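Local structure of 11R-lipoxygenase (Gersemia fruticosa, 3VF1) at residues A[384-394]-A[450-461]. The protein is a calcium-dependent, iron-containing enzyme that probably adds molecular oxygen to polyunsaturated fatty acids as a lipoxygenase. Numbering follows the deposited sequence.
With FE2 (Fe (II) ion), chain E.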
ATOM      1  N   THR A 384      -8.942 -15.665   0.376  1.00 23.34           N
ATOM      2  CA  THR A 384      -9.102 -14.534   1.284  1.00 25.26           C
ATOM      3  C   THR A 384      -7.971 -14.497   2.303  1.00 26.67           C
ATOM      4  O   THR A 384      -7.419 -13.436   2.590  1.00 27.97           O
ATOM      5  CB  THR A 384     -10.445 -14.593   2.035  1.00 25.41           C
ATOM      6  OG1 THR A 384     -11.523 -14.486   1.099  1.00 26.42           O
ATOM      7  CG2 THR A 384     -10.539 -13.462   3.052  1.00 26.54           C
ATOM      8  N   GLN A 385      -7.629 -15.661   2.848  1.00 25.05           N
ATOM      9  CA  GLN A 385      -6.535 -15.759   3.805  1.00 27.57           C
ATOM     10  C   GLN A 385      -5.277 -15.212   3.148  1.00 27.21           C
ATOM     11  O   GLN A 385      -4.551 -14.404   3.727  1.00 26.63           O
ATOM     12  CB  GLN A 385      -6.289 -17.212   4.232  1.00 27.30           C
ATOM     13  CG  GLN A 385      -7.534 -18.022   4.567  1.00 27.33           C
ATOM     14  CD  GLN A 385      -8.398 -17.369   5.626  1.00 29.92           C
ATOM     15  OE1 GLN A 385      -7.975 -17.199   6.768  1.00 32.38           O
ATOM     16  NE2 GLN A 385      -9.620 -17.001   5.250  1.00 25.81           N
ATOM     17  N   TYR A 386      -5.035 -15.665   1.921  1.00 25.00           N
ATOM     18  CA  TYR A 386      -3.862 -15.266   1.158  1.00 25.42           C
ATOM     19  C   TYR A 386      -3.869 -13.762   0.895  1.00 25.21           C
ATOM     20  O   TYR A 386      -2.861 -13.088   1.087  1.00 24.87           O
ATOM     21  CB  TYR A 386      -3.830 -16.030  -0.168  1.00 25.70           C
ATOM     22  CG  TYR A 386      -2.525 -15.920  -0.923  1.00 26.69           C
ATOM     23  CD1 TYR A 386      -2.173 -14.748  -1.581  1.00 25.32           C
ATOM     24  CD2 TYR A 386      -1.651 -16.997  -0.992  1.00 27.57           C
ATOM     25  CE1 TYR A 386      -0.982 -14.649  -2.277  1.00 24.50           C
ATOM     26  CE2 TYR A 386      -0.458 -16.908  -1.685  1.00 27.43           C
ATOM     27  CZ  TYR A 386      -0.130 -15.731  -2.326  1.00 27.70           C
ATOM     28  OH  TYR A 386       1.055 -15.639  -3.017  1.00 27.23           O
ATOM     29  N   HIS A 387      -5.011 -13.237   0.461  1.00 24.64           N
ATOM     30  CA  HIS A 387      -5.100 -11.830   0.088  1.00 26.14           C
ATOM     31  C   HIS A 387      -4.846 -10.894   1.265  1.00 24.75           C
ATOM     32  O   HIS A 387      -4.067  -9.950   1.157  1.00 27.26           O
ATOM     33  CB  HIS A 387      -6.469 -11.510  -0.508  1.00 25.12           C
ATOM     34  CG  HIS A 387      -6.746 -10.043  -0.609  1.00 26.06           C
ATOM     35  ND1 HIS A 387      -7.635  -9.396   0.222  1.00 28.63           N
ATOM     36  CD2 HIS A 387      -6.235  -9.094  -1.426  1.00 29.50           C
ATOM     37  CE1 HIS A 387      -7.670  -8.113  -0.089  1.00 28.08           C
ATOM     38  NE2 HIS A 387      -6.829  -7.902  -1.085  1.00 29.44           N
ATOM     39  N   GLN A 388      -5.510 -11.155   2.385  1.00 24.40           N
ATOM     40  CA  GLN A 388      -5.433 -10.266   3.537  1.00 26.13           C
ATOM     41  C   GLN A 388      -4.029 -10.204   4.130  1.00 28.40           C
ATOM     42  O   GLN A 388      -3.500  -9.121   4.370  1.00 32.55           O
ATOM     43  CB  GLN A 388      -6.423 -10.707   4.616  1.00 25.97           C
ATOM     44  CG  GLN A 388      -7.878 -10.481   4.250  1.00 30.89           C
ATOM     45  CD  GLN A 388      -8.216  -9.009   4.088  1.00 37.12           C
ATOM     46  OE1 GLN A 388      -7.551  -8.140   4.654  1.00 38.26           O
ATOM     47  NE2 GLN A 388      -9.252  -8.722   3.310  1.00 35.55           N
ATOM     48  N   MET A 389      -3.428 -11.365   4.359  1.00 27.55           N
ATOM     49  CA  MET A 389      -2.158 -11.431   5.072  1.00 26.90           C
ATOM     50  C   MET A 389      -0.942 -11.274   4.160  1.00 27.23           C
ATOM     51  O   MET A 389       0.027 -10.609   4.525  1.00 31.83           O
ATOM     52  CB  MET A 389      -2.056 -12.748   5.844  1.00 27.02           C
ATOM     53  CG  MET A 389      -3.211 -12.990   6.804  1.00 27.72           C
ATOM     54  SD  MET A 389      -3.607 -11.533   7.799  1.00 33.41           S
ATOM     55  CE  MET A 389      -2.014 -11.158   8.522  1.00 26.84           C
ATOM     56  N   ILE A 390      -0.988 -11.879   2.978  1.00 23.70           N
ATOM     57  CA  ILE A 390       0.172 -11.881   2.089  1.00 25.48           C
ATOM     58  C   ILE A 390       0.108 -10.777   1.037  1.00 27.70           C
ATOM     59  O   ILE A 390       1.015  -9.950   0.942  1.00 29.26           O
ATOM     60  CB  ILE A 390       0.343 -13.245   1.388  1.00 26.50           C
ATOM     61  CG1 ILE A 390       0.739 -14.309   2.414  1.00 26.05           C
ATOM     62  CG2 ILE A 390       1.394 -13.154   0.288  1.00 23.93           C
ATOM     63  CD1 ILE A 390       0.879 -15.706   1.841  1.00 30.27           C
ATOM     64  N   THR A 391      -0.961 -10.764   0.249  1.00 25.31           N
ATOM     65  CA  THR A 391      -1.080  -9.812  -0.850  1.00 26.49           C
ATOM     66  C   THR A 391      -1.179  -8.374  -0.355  1.00 27.58           C
ATOM     67  O   THR A 391      -0.589  -7.468  -0.941  1.00 26.04           O
ATOM     68  CB  THR A 391      -2.304 -10.114  -1.729  1.00 26.15           C
ATOM     69  OG1 THR A 391      -2.213 -11.452  -2.232  1.00 29.74           O
ATOM     70  CG2 THR A 391      -2.383  -9.133  -2.893  1.00 25.85           C
ATOM     71  N   HIS A 392      -1.928  -8.162   0.722  1.00 26.09           N
ATOM     72  CA  HIS A 392      -2.156  -6.808   1.217  1.00 26.83           C
ATOM     73  C   HIS A 392      -1.163  -6.399   2.297  1.00 29.09           C
ATOM     74  O   HIS A 392      -0.295  -5.566   2.058  1.00 32.83           O
ATOM     75  CB  HIS A 392      -3.583  -6.655   1.741  1.00 28.47           C
ATOM     76  CG  HIS A 392      -3.881  -5.292   2.283  1.00 33.36           C
ATOM     77  ND1 HIS A 392      -4.478  -5.090   3.508  1.00 34.39           N
ATOM     78  CD2 HIS A 392      -3.656  -4.059   1.768  1.00 32.91           C
ATOM     79  CE1 HIS A 392      -4.612  -3.794   3.724  1.00 35.35           C
ATOM     80  NE2 HIS A 392      -4.120  -3.145   2.683  1.00 33.95           N
ATOM     81  N   LEU A 393      -1.285  -6.984   3.483  1.00 28.32           N
ATOM     82  CA  LEU A 393      -0.478  -6.552   4.621  1.00 30.94           C
ATOM     83  C   LEU A 393       1.022  -6.753   4.400  1.00 29.24           C
ATOM     84  O   LEU A 393       1.792  -5.799   4.476  1.00 31.02           O
ATOM     85  CB  LEU A 393      -0.933  -7.258   5.901  1.00 27.26           C
ATOM     86  CG  LEU A 393      -2.307  -6.812   6.411  1.00 35.77           C
ATOM     87  CD1 LEU A 393      -2.735  -7.627   7.624  1.00 39.00           C
ATOM     88  CD2 LEU A 393      -2.303  -5.328   6.746  1.00 33.55           C
ATOM     89  N   LEU A 394       1.441  -7.981   4.123  1.00 28.17           N
ATOM     90  CA  LEU A 394       2.866  -8.260   3.964  1.00 27.79           C
ATOM     91  C   LEU A 394       3.466  -7.568   2.743  1.00 29.18           C
ATOM     92  O   LEU A 394       4.373  -6.745   2.868  1.00 31.19           O
ATOM     93  CB  LEU A 394       3.122  -9.765   3.862  1.00 27.94           C
ATOM     94  CG  LEU A 394       4.584 -10.124   3.578  1.00 29.03           C
ATOM     95  CD1 LEU A 394       5.491  -9.596   4.683  1.00 28.98           C
ATOM     96  CD2 LEU A 394       4.763 -11.625   3.410  1.00 30.20           C
ATOM     97  N   LEU A 450     -10.735 -13.764  10.156  1.00 33.15           N
ATOM     98  CA  LEU A 450     -10.085 -14.828   9.399  1.00 30.57           C
ATOM     99  C   LEU A 450     -10.129 -16.149  10.155  1.00 32.53           C
ATOM    100  O   LEU A 450     -10.024 -16.173  11.380  1.00 32.74           O
ATOM    101  CB  LEU A 450      -8.629 -14.461   9.111  1.00 34.44           C
ATOM    102  CG  LEU A 450      -8.394 -13.239   8.225  1.00 32.74           C
ATOM    103  CD1 LEU A 450      -6.903 -12.991   8.077  1.00 33.52           C
ATOM    104  CD2 LEU A 450      -9.050 -13.423   6.865  1.00 31.81           C
ATOM    105  N   SER A 451     -10.279 -17.249   9.423  1.00 32.95           N
ATOM    106  CA  SER A 451     -10.294 -18.567  10.048  1.00 31.32           C
ATOM    107  C   SER A 451      -8.899 -18.965  10.518  1.00 32.38           C
ATOM    108  O   SER A 451      -8.758 -19.773  11.436  1.00 33.57           O
ATOM    109  CB  SER A 451     -10.868 -19.622   9.099  1.00 30.14           C
ATOM    110  OG  SER A 451     -10.103 -19.731   7.917  1.00 37.67           O
ATOM    111  N   ILE A 452      -7.868 -18.396   9.897  1.00 33.53           N
ATOM    112  CA  ILE A 452      -6.499 -18.623  10.359  1.00 33.78           C
ATOM    113  C   ILE A 452      -6.157 -17.672  11.501  1.00 32.51           C
ATOM    114  O   ILE A 452      -5.014 -17.621  11.953  1.00 31.64           O
ATOM    115  CB  ILE A 452      -5.450 -18.468   9.234  1.00 32.25           C
ATOM    116  CG1 ILE A 452      -5.370 -17.016   8.751  1.00 29.37           C
ATOM    117  CG2 ILE A 452      -5.763 -19.420   8.085  1.00 33.03           C
ATOM    118  CD1 ILE A 452      -4.271 -16.774   7.741  1.00 30.37           C
ATOM    119  N   GLY A 453      -7.150 -16.918  11.961  1.00 34.39           N
ATOM    120  CA  GLY A 453      -6.987 -16.090  13.140  1.00 35.73           C
ATOM    121  C   GLY A 453      -6.673 -16.967  14.335  1.00 38.65           C
ATOM    122  O   GLY A 453      -6.921 -18.172  14.310  1.00 34.44           O
ATOM    123  N   GLY A 454      -6.126 -16.362  15.382  1.00 41.32           N
ATOM    124  CA  GLY A 454      -5.722 -17.103  16.561  1.00 37.04           C
ATOM    125  C   GLY A 454      -4.218 -17.288  16.620  1.00 40.66           C
ATOM    126  O   GLY A 454      -3.705 -17.961  17.512  1.00 40.82           O
ATOM    127  N   GLY A 455      -3.511 -16.690  15.662  1.00 40.10           N
ATOM    128  CA  GLY A 455      -2.062 -16.758  15.623  1.00 38.22           C
ATOM    129  C   GLY A 455      -1.517 -17.108  14.251  1.00 34.35           C
ATOM    130  O   GLY A 455      -0.405 -16.721  13.902  1.00 35.00           O
ATOM    131  N   GLY A 456      -2.302 -17.843  13.471  1.00 33.63           N
ATOM    132  CA  GLY A 456      -1.868 -18.296  12.162  1.00 28.57           C
ATOM    133  C   GLY A 456      -1.671 -17.182  11.149  1.00 33.28           C
ATOM    134  O   GLY A 456      -0.912 -17.337  10.194  1.00 35.34           O
ATOM    135  N   GLN A 457      -2.350 -16.057  11.349  1.00 33.33           N
ATOM    136  CA  GLN A 457      -2.267 -14.950  10.399  1.00 33.12           C
ATOM    137  C   GLN A 457      -0.844 -14.409  10.302  1.00 35.33           C
ATOM    138  O   GLN A 457      -0.402 -13.998   9.228  1.00 33.87           O
ATOM    139  CB  GLN A 457      -3.247 -13.826  10.762  1.00 31.81           C
ATOM    140  CG  GLN A 457      -2.915 -13.047  12.029  1.00 31.95           C
ATOM    141  CD  GLN A 457      -3.516 -13.664  13.275  1.00 38.72           C
ATOM    142  OE1 GLN A 457      -3.711 -14.877  13.351  1.00 37.11           O
ATOM    143  NE2 GLN A 457      -3.821 -12.828  14.261  1.00 41.61           N
ATOM    144  N   VAL A 458      -0.127 -14.413  11.422  1.00 32.07           N
ATOM    145  CA  VAL A 458       1.255 -13.949  11.435  1.00 33.88           C
ATOM    146  C   VAL A 458       2.165 -15.016  10.845  1.00 33.21           C
ATOM    147  O   VAL A 458       3.105 -14.713  10.115  1.00 32.33           O
ATOM    148  CB  VAL A 458       1.736 -13.620  12.861  1.00 34.52           C
ATOM    149  CG1 VAL A 458       3.197 -13.194  12.840  1.00 35.76           C
ATOM    150  CG2 VAL A 458       0.873 -12.532  13.477  1.00 34.23           C
ATOM    151  N   THR A 459       1.872 -16.271  11.166  1.00 34.79           N
ATOM    152  CA  THR A 459       2.662 -17.394  10.679  1.00 33.18           C
ATOM    153  C   THR A 459       2.600 -17.492   9.157  1.00 32.36           C
ATOM    154  O   THR A 459       3.569 -17.893   8.518  1.00 29.30           O
ATOM    155  CB  THR A 459       2.173 -18.721  11.293  1.00 35.33           C
ATOM    156  OG1 THR A 459       2.212 -18.633  12.722  1.00 37.74           O
ATOM    157  CG2 THR A 459       3.042 -19.883  10.835  1.00 32.04           C
ATOM    158  N   LEU A 460       1.459 -17.122   8.581  1.00 31.89           N
ATOM    159  CA  LEU A 460       1.293 -17.157   7.131  1.00 30.74           C
ATOM    160  C   LEU A 460       2.189 -16.120   6.463  1.00 32.79           C
ATOM    161  O   LEU A 460       2.775 -16.376   5.411  1.00 31.16           O
ATOM    162  CB  LEU A 460      -0.168 -16.908   6.749  1.00 28.33           C
ATOM    163  CG  LEU A 460      -0.469 -16.894   5.248  1.00 26.94           C
ATOM    164  CD1 LEU A 460      -0.023 -18.190   4.591  1.00 25.15           C
ATOM    165  CD2 LEU A 460      -1.949 -16.653   5.008  1.00 26.82           C
ATOM    166  N   MET A 461       2.289 -14.946   7.077  1.00 31.63           N
ATOM    167  CA  MET A 461       3.162 -13.895   6.570  1.00 29.84           C
ATOM    168  C   MET A 461       4.618 -14.332   6.649  1.00 31.88           C
ATOM    169  O   MET A 461       5.377 -14.177   5.693  1.00 33.60           O
ATOM    170  CB  MET A 461       2.966 -12.608   7.368  1.00 27.14           C
ATOM    171  CG  MET A 461       1.605 -11.965   7.172  1.00 27.90           C
ATOM    172  SD  MET A 461       1.575 -10.242   7.688  1.00 32.74           S
ATOM    173  CE  MET A 461       1.912 -10.402   9.441  1.00 32.20           C
TER
HETATM  174 FE   FE2 E 701      -3.836  -0.935   3.172  1.00 40.14          FE
HETATM  175  O   HOH W   1      -5.781  -0.874   4.484  1.00 43.10           O
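M389 reaches from helix 384-394 between L450 of the preceding loop and the Q457, L460 and M461 side of helix 456-461. Its SD lies 3.6 Å from L450 CD1, its CE packs on Q457 CB at 3.7 Å, and its CB meets L460 CD2. A flexible, unbranched methionine suits this uneven surface: bends at chi2 and chi3 curl the thioether so that CE also comes 3.8 Å from M461 SD. Beside it, I390 CD1 meets L460 CD1 at 3.8 Å, the two branched chains crossing at about a right angle.

Q385 OE1 takes a weak hydrogen bond from I452 N (3.4 Å, 155° at the hydrogen), and NE2 gives one to T594 O; together they probably help to orient this buried amide. Shortened to alanine, this residue would probably leave I452 N without its weak acceptor and T594 O without its donor, opening a gap beside L450 and I452.

The axes of segments 384-394 and 456-461 come within 8.9 Å, at a signed crossing angle of -59°. Within the wider pi-type turn 387-394, H392 NE2 binds iron(II) at 2.3 Å, with H397, H575, N579 and the C-terminal I698 completing the protein ligands: metal-bearing helix 369-410 of the lipoxygenase catalytic domain, packed against helix 456-465 and the loop before it.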